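Pyoverdine biosynthesis protein PvcB (Pseudomonas aeruginosa, PDB 4YLM) catalyses the 2-oxoglutarate-dependent oxidation of tyrosine isonitrile in paerucumarin biosynthesis, as an iron-dependent oxygenase of the TauD/TfdA family. Local coordinates at residues Ser177-Arg189 against His280-Arg292. Sequence-based numbering, arbitrary orientation.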
loop_
_atom_site.group_PDB
_atom_site.type_symbol
_atom_site.label_atom_id
_atom_site.label_comp_id
_atom_site.label_asym_id
_atom_site.label_seq_id
_atom_site.Cartn_x
_atom_site.Cartn_y
_atom_site.Cartn_z
ATOM N N SER A 177 25.923 -4.798 29.299
ATOM C CA SER A 177 25.755 -4.796 27.845
ATOM C C SER A 177 26.693 -3.808 27.150
ATOM O O SER A 177 26.940 -2.707 27.651
ATOM C CB SER A 177 24.303 -4.476 27.479
ATOM O OG SER A 177 23.408 -5.445 28.005
ATOM N N ARG A 178 27.212 -4.208 25.994
ATOM C CA ARG A 178 28.061 -3.330 25.193
ATOM C C ARG A 178 27.594 -3.307 23.739
ATOM O O ARG A 178 27.099 -4.302 23.229
ATOM C CB ARG A 178 29.519 -3.776 25.264
ATOM C CG ARG A 178 30.171 -3.570 26.623
ATOM C CD ARG A 178 31.627 -4.039 26.611
ATOM N NE ARG A 178 31.760 -5.438 26.205
ATOM C CZ ARG A 178 32.062 -5.840 24.973
ATOM N NH1 ARG A 178 32.267 -4.950 24.009
ATOM N NH2 ARG A 178 32.161 -7.135 24.701
ATOM N N SER A 179 27.772 -2.173 23.072
ATOM C CA SER A 179 27.305 -2.022 21.708
ATOM C C SER A 179 28.228 -1.096 20.927
ATOM O O SER A 179 28.695 -0.087 21.456
ATOM C CB SER A 179 25.864 -1.490 21.712
ATOM O OG SER A 179 25.370 -1.322 20.395
ATOM N N ALA A 180 28.505 -1.447 19.674
ATOM C CA ALA A 180 29.380 -0.632 18.835
ATOM C C ALA A 180 28.828 -0.485 17.420
ATOM O O ALA A 180 28.429 -1.468 16.802
ATOM C CB ALA A 180 30.790 -1.224 18.791
ATOM N N ALA A 181 28.841 0.741 16.905
ATOM C CA ALA A 181 28.316 1.026 15.576
ATOM C C ALA A 181 29.109 2.130 14.885
ATOM O O ALA A 181 29.467 3.133 15.510
ATOM C CB ALA A 181 26.845 1.433 15.677
ATOM N N PRO A 182 29.370 1.966 13.582
ATOM C CA PRO A 182 29.932 3.106 12.854
ATOM C C PRO A 182 28.972 4.283 12.991
ATOM O O PRO A 182 27.754 4.068 13.076
ATOM C CB PRO A 182 29.944 2.627 11.399
ATOM C CG PRO A 182 29.830 1.130 11.468
ATOM C CD PRO A 182 29.059 0.827 12.705
ATOM N N ILE A 183 29.502 5.499 13.023
ATOM C CA ILE A 183 28.672 6.691 13.048
ATOM C C ILE A 183 27.824 6.771 11.766
ATOM O O ILE A 183 26.626 7.042 11.815
ATOM C CB ILE A 183 29.537 7.953 13.155
ATOM C CG1 ILE A 183 30.228 8.015 14.522
ATOM C CG2 ILE A 183 28.686 9.194 12.950
ATOM C CD1 ILE A 183 29.257 8.289 15.652
ATOM N N VAL A 184 28.456 6.538 10.622
ATOM C CA VAL A 184 27.740 6.524 9.351
ATOM C C VAL A 184 27.397 5.082 8.996
ATOM O O VAL A 184 28.285 4.247 8.837
ATOM C CB VAL A 184 28.574 7.194 8.224
ATOM C CG1 VAL A 184 27.823 7.173 6.893
ATOM C CG2 VAL A 184 28.939 8.630 8.618
ATOM N N GLU A 185 26.104 4.782 8.896
ATOM C CA GLU A 185 25.660 3.418 8.632
ATOM C C GLU A 185 24.844 3.367 7.346
ATOM O O GLU A 185 24.584 4.398 6.729
ATOM C CB GLU A 185 24.798 2.901 9.792
ATOM C CG GLU A 185 25.525 2.014 10.792
ATOM C CD GLU A 185 25.831 0.639 10.229
ATOM O OE1 GLU A 185 26.120 -0.269 11.031
ATOM O OE2 GLU A 185 25.789 0.467 8.987
ATOM N N ARG A 186 24.452 2.164 6.945
ATOM C CA ARG A 186 23.434 2.003 5.921
ATOM C C ARG A 186 22.159 1.530 6.611
ATOM O O ARG A 186 22.214 0.799 7.610
ATOM C CB ARG A 186 23.878 0.993 4.860
ATOM C CG ARG A 186 24.057 -0.418 5.381
ATOM C CD ARG A 186 24.583 -1.311 4.276
ATOM N NE ARG A 186 24.668 -2.716 4.666
ATOM C CZ ARG A 186 25.790 -3.434 4.630
ATOM N NH1 ARG A 186 26.930 -2.877 4.234
ATOM N NH2 ARG A 186 25.773 -4.714 4.990
ATOM N N HIS A 187 21.012 1.968 6.114
ATOM C CA HIS A 187 19.765 1.467 6.669
ATOM C C HIS A 187 19.801 -0.049 6.548
ATOM O O HIS A 187 20.131 -0.586 5.484
ATOM C CB HIS A 187 18.564 2.040 5.921
ATOM C CG HIS A 187 17.250 1.666 6.529
ATOM N ND1 HIS A 187 16.699 0.410 6.387
ATOM C CD2 HIS A 187 16.388 2.372 7.296
ATOM C CE1 HIS A 187 15.543 0.365 7.022
ATOM N NE2 HIS A 187 15.325 1.545 7.579
ATOM N N PRO A 188 19.486 -0.751 7.643
ATOM C CA PRO A 188 19.693 -2.205 7.688
ATOM C C PRO A 188 18.735 -3.024 6.818
ATOM O O PRO A 188 18.954 -4.225 6.668
ATOM C CB PRO A 188 19.512 -2.542 9.181
ATOM C CG PRO A 188 18.612 -1.439 9.702
ATOM C CD PRO A 188 19.051 -0.203 8.941
ATOM N N ARG A 189 17.705 -2.407 6.248
ATOM C CA ARG A 189 16.843 -3.125 5.309
ATOM C C ARG A 189 16.829 -2.454 3.942
ATOM O O ARG A 189 16.745 -3.126 2.923
ATOM C CB ARG A 189 15.406 -3.237 5.852
ATOM C CG ARG A 189 15.278 -4.223 7.010
ATOM C CD ARG A 189 15.587 -5.635 6.501
ATOM N NE ARG A 189 16.033 -6.531 7.567
ATOM C CZ ARG A 189 15.203 -7.183 8.368
ATOM N NH1 ARG A 189 13.898 -7.031 8.208
ATOM N NH2 ARG A 189 15.674 -7.990 9.319
ATOM N N HIS A 280 8.449 -4.936 15.493
ATOM C CA HIS A 280 9.612 -5.542 14.861
ATOM C C HIS A 280 9.707 -5.117 13.402
ATOM O O HIS A 280 8.699 -4.792 12.776
ATOM C CB HIS A 280 9.495 -7.068 14.898
ATOM C CG HIS A 280 9.987 -7.687 16.171
ATOM N ND1 HIS A 280 11.299 -7.593 16.586
ATOM C CD2 HIS A 280 9.344 -8.419 17.113
ATOM C CE1 HIS A 280 11.443 -8.242 17.727
ATOM N NE2 HIS A 280 10.274 -8.759 18.064
ATOM N N ALA A 281 10.923 -5.125 12.879
ATOM C CA ALA A 281 11.152 -5.073 11.439
ATOM C C ALA A 281 10.601 -6.344 10.780
ATOM O O ALA A 281 10.213 -7.291 11.470
ATOM C CB ALA A 281 12.661 -4.919 11.154
ATOM N N GLU A 282 10.558 -6.359 9.448
ATOM C CA GLU A 282 9.960 -7.464 8.697
ATOM C C GLU A 282 10.999 -8.079 7.775
ATOM O O GLU A 282 11.246 -7.559 6.692
ATOM C CB GLU A 282 8.795 -6.977 7.833
ATOM C CG GLU A 282 7.579 -6.482 8.579
ATOM C CD GLU A 282 6.533 -5.921 7.631
ATOM O OE1 GLU A 282 5.507 -6.596 7.411
ATOM O OE2 GLU A 282 6.740 -4.813 7.095
ATOM N N PRO A 283 11.612 -9.189 8.205
ATOM C CA PRO A 283 11.279 -9.816 9.481
ATOM C C PRO A 283 12.138 -9.236 10.599
ATOM O O PRO A 283 12.933 -8.318 10.362
ATOM C CB PRO A 283 11.644 -11.279 9.232
ATOM C CG PRO A 283 12.869 -11.180 8.343
ATOM C CD PRO A 283 12.647 -9.944 7.472
ATOM N N ALA A 284 11.992 -9.772 11.805
ATOM C CA ALA A 284 12.681 -9.202 12.965
ATOM C C ALA A 284 14.158 -8.935 12.683
ATOM O O ALA A 284 14.830 -9.728 12.029
ATOM C CB ALA A 284 12.504 -10.093 14.195
ATOM N N LEU A 285 14.663 -7.812 13.182
ATOM C CA LEU A 285 16.033 -7.396 12.887
ATOM C C LEU A 285 17.019 -7.757 14.002
ATOM O O LEU A 285 17.001 -7.159 15.078
ATOM C CB LEU A 285 16.091 -5.879 12.660
ATOM C CG LEU A 285 17.490 -5.277 12.505
ATOM C CD1 LEU A 285 18.212 -5.911 11.328
ATOM C CD2 LEU A 285 17.424 -3.754 12.341
ATOM N N ARG A 286 17.894 -8.717 13.730
ATOM C CA ARG A 286 18.967 -9.040 14.661
ATOM C C ARG A 286 19.868 -7.818 14.811
ATOM O O ARG A 286 20.287 -7.224 13.813
ATOM C CB ARG A 286 19.764 -10.230 14.129
ATOM C CG ARG A 286 20.927 -10.657 14.994
ATOM C CD ARG A 286 21.596 -11.882 14.394
ATOM N NE ARG A 286 22.714 -12.358 15.201
ATOM C CZ ARG A 286 23.975 -11.991 15.009
ATOM N NH1 ARG A 286 24.276 -11.131 14.042
ATOM N NH2 ARG A 286 24.933 -12.476 15.790
ATOM N N ASN A 287 20.152 -7.433 16.054
ATOM C CA ASN A 287 20.989 -6.264 16.322
ATOM C C ASN A 287 22.395 -6.460 15.776
ATOM O O ASN A 287 23.132 -7.316 16.261
ATOM C CB ASN A 287 21.056 -5.990 17.825
ATOM C CG ASN A 287 21.739 -4.672 18.151
ATOM O OD1 ASN A 287 22.365 -4.048 17.292
ATOM N ND2 ASN A 287 21.618 -4.241 19.400
ATOM N N PRO A 288 22.771 -5.668 14.758
ATOM C CA PRO A 288 24.096 -5.799 14.140
ATOM C C PRO A 288 25.209 -5.163 14.966
ATOM O O PRO A 288 26.377 -5.335 14.628
ATOM C CB PRO A 288 23.939 -5.041 12.816
ATOM C CG PRO A 288 22.917 -3.996 13.117
ATOM C CD PRO A 288 21.949 -4.641 14.092
ATOM N N HIS A 289 24.862 -4.447 16.031
ATOM C CA HIS A 289 25.863 -3.700 16.782
ATOM C C HIS A 289 26.124 -4.246 18.185
ATOM O O HIS A 289 27.042 -3.792 18.873
ATOM C CB HIS A 289 25.461 -2.228 16.855
ATOM C CG HIS A 289 25.233 -1.607 15.511
ATOM N ND1 HIS A 289 24.090 -0.902 15.201
ATOM C CD2 HIS A 289 26.002 -1.592 14.397
ATOM C CE1 HIS A 289 24.169 -0.471 13.954
ATOM N NE2 HIS A 289 25.319 -0.878 13.443
ATOM N N LEU A 290 25.314 -5.207 18.613
ATOM C CA LEU A 290 25.474 -5.781 19.943
ATOM C C LEU A 290 26.767 -6.594 20.036
ATOM O O LEU A 290 27.066 -7.407 19.164
ATOM C CB LEU A 290 24.279 -6.664 20.293
ATOM C CG LEU A 290 24.274 -7.255 21.705
ATOM C CD1 LEU A 290 24.279 -6.149 22.733
ATOM C CD2 LEU A 290 23.076 -8.167 21.905
ATOM N N GLN A 291 27.535 -6.376 21.094
ATOM C CA GLN A 291 28.727 -7.187 21.314
ATOM C C GLN A 291 28.354 -8.490 22.012
ATOM O O GLN A 291 27.910 -8.492 23.162
ATOM C CB GLN A 291 29.777 -6.413 22.110
ATOM C CG GLN A 291 30.302 -5.179 21.380
ATOM C CD GLN A 291 30.731 -5.483 19.947
ATOM O OE1 GLN A 291 29.934 -5.380 19.008
ATOM N NE2 GLN A 291 31.995 -5.861 19.775
ATOM N N ARG A 292 28.514 -9.593 21.291
ATOM C CA ARG A 292 28.187 -10.913 21.807
ATOM C C ARG A 292 29.470 -11.693 22.097
ATOM O O ARG A 292 29.445 -12.720 22.775
ATOM C CB ARG A 292 27.324 -11.671 20.796
ATOM C CG ARG A 292 26.021 -10.956 20.430
ATOM C CD ARG A 292 25.284 -11.671 19.295
ATOM N NE ARG A 292 23.974 -11.078 19.022
ATOM C CZ ARG A 292 23.769 -10.074 18.173
ATOM N NH1 ARG A 292 24.793 -9.547 17.506
ATOM N NH2 ARG A 292 22.543 -9.598 17.987
HETATM O O HOH W 1 18.025 -9.519 10.775
#
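Arg189 reaches the corner at Glu282 and Pro283, joined by a cis peptide bond, and closes end-on around one backbone oxygen. NH1 lies 2.7 Å from Pro283 O on a lone pair, whereas NH2, 3.0 Å from Pro283 O, comes from above the carbonyl plane. Arginine suits this place: its long chain and two terminal nitrogens serve the neighbouring carbonyls of Pro283 and Ala284, the latter weakly through NH2. Next comes Leu285, whose CD2 meets Pro188 CG at 3.7 Å, a small apolar contact. Asn287 OD1 accepts from His289 N in an Asx turn. With chi1 at -56°, the ring of His289 swings beside its own backbone N and is sandwiched: Ala181 CB, small enough to sit 3.4 Å from the ring centroid, makes a CH-pi contact over one face, and Pro288 CG covers the other. At the ring edge, His289 NE2 donates to Glu185 OE1 at 2.6 Å, almost straight (175°), on the anti side but 25° out of the carboxylate plane; the ring N-H suits a carboxylate, whose OE2 accepts from Arg186 N. A single antiparallel bridge follows, Ser179 and Leu290 forming its non-hydrogen-bonded pair: Ala180 N donates to His289 O (2.9 Å) and Gln291 N to Arg178 O (3.0 Å). The C-terminal tail thus borders strand 178-182, whose other edge pairs with strand 165-169, while Leu285 and Asn287 pack on strand 120-131.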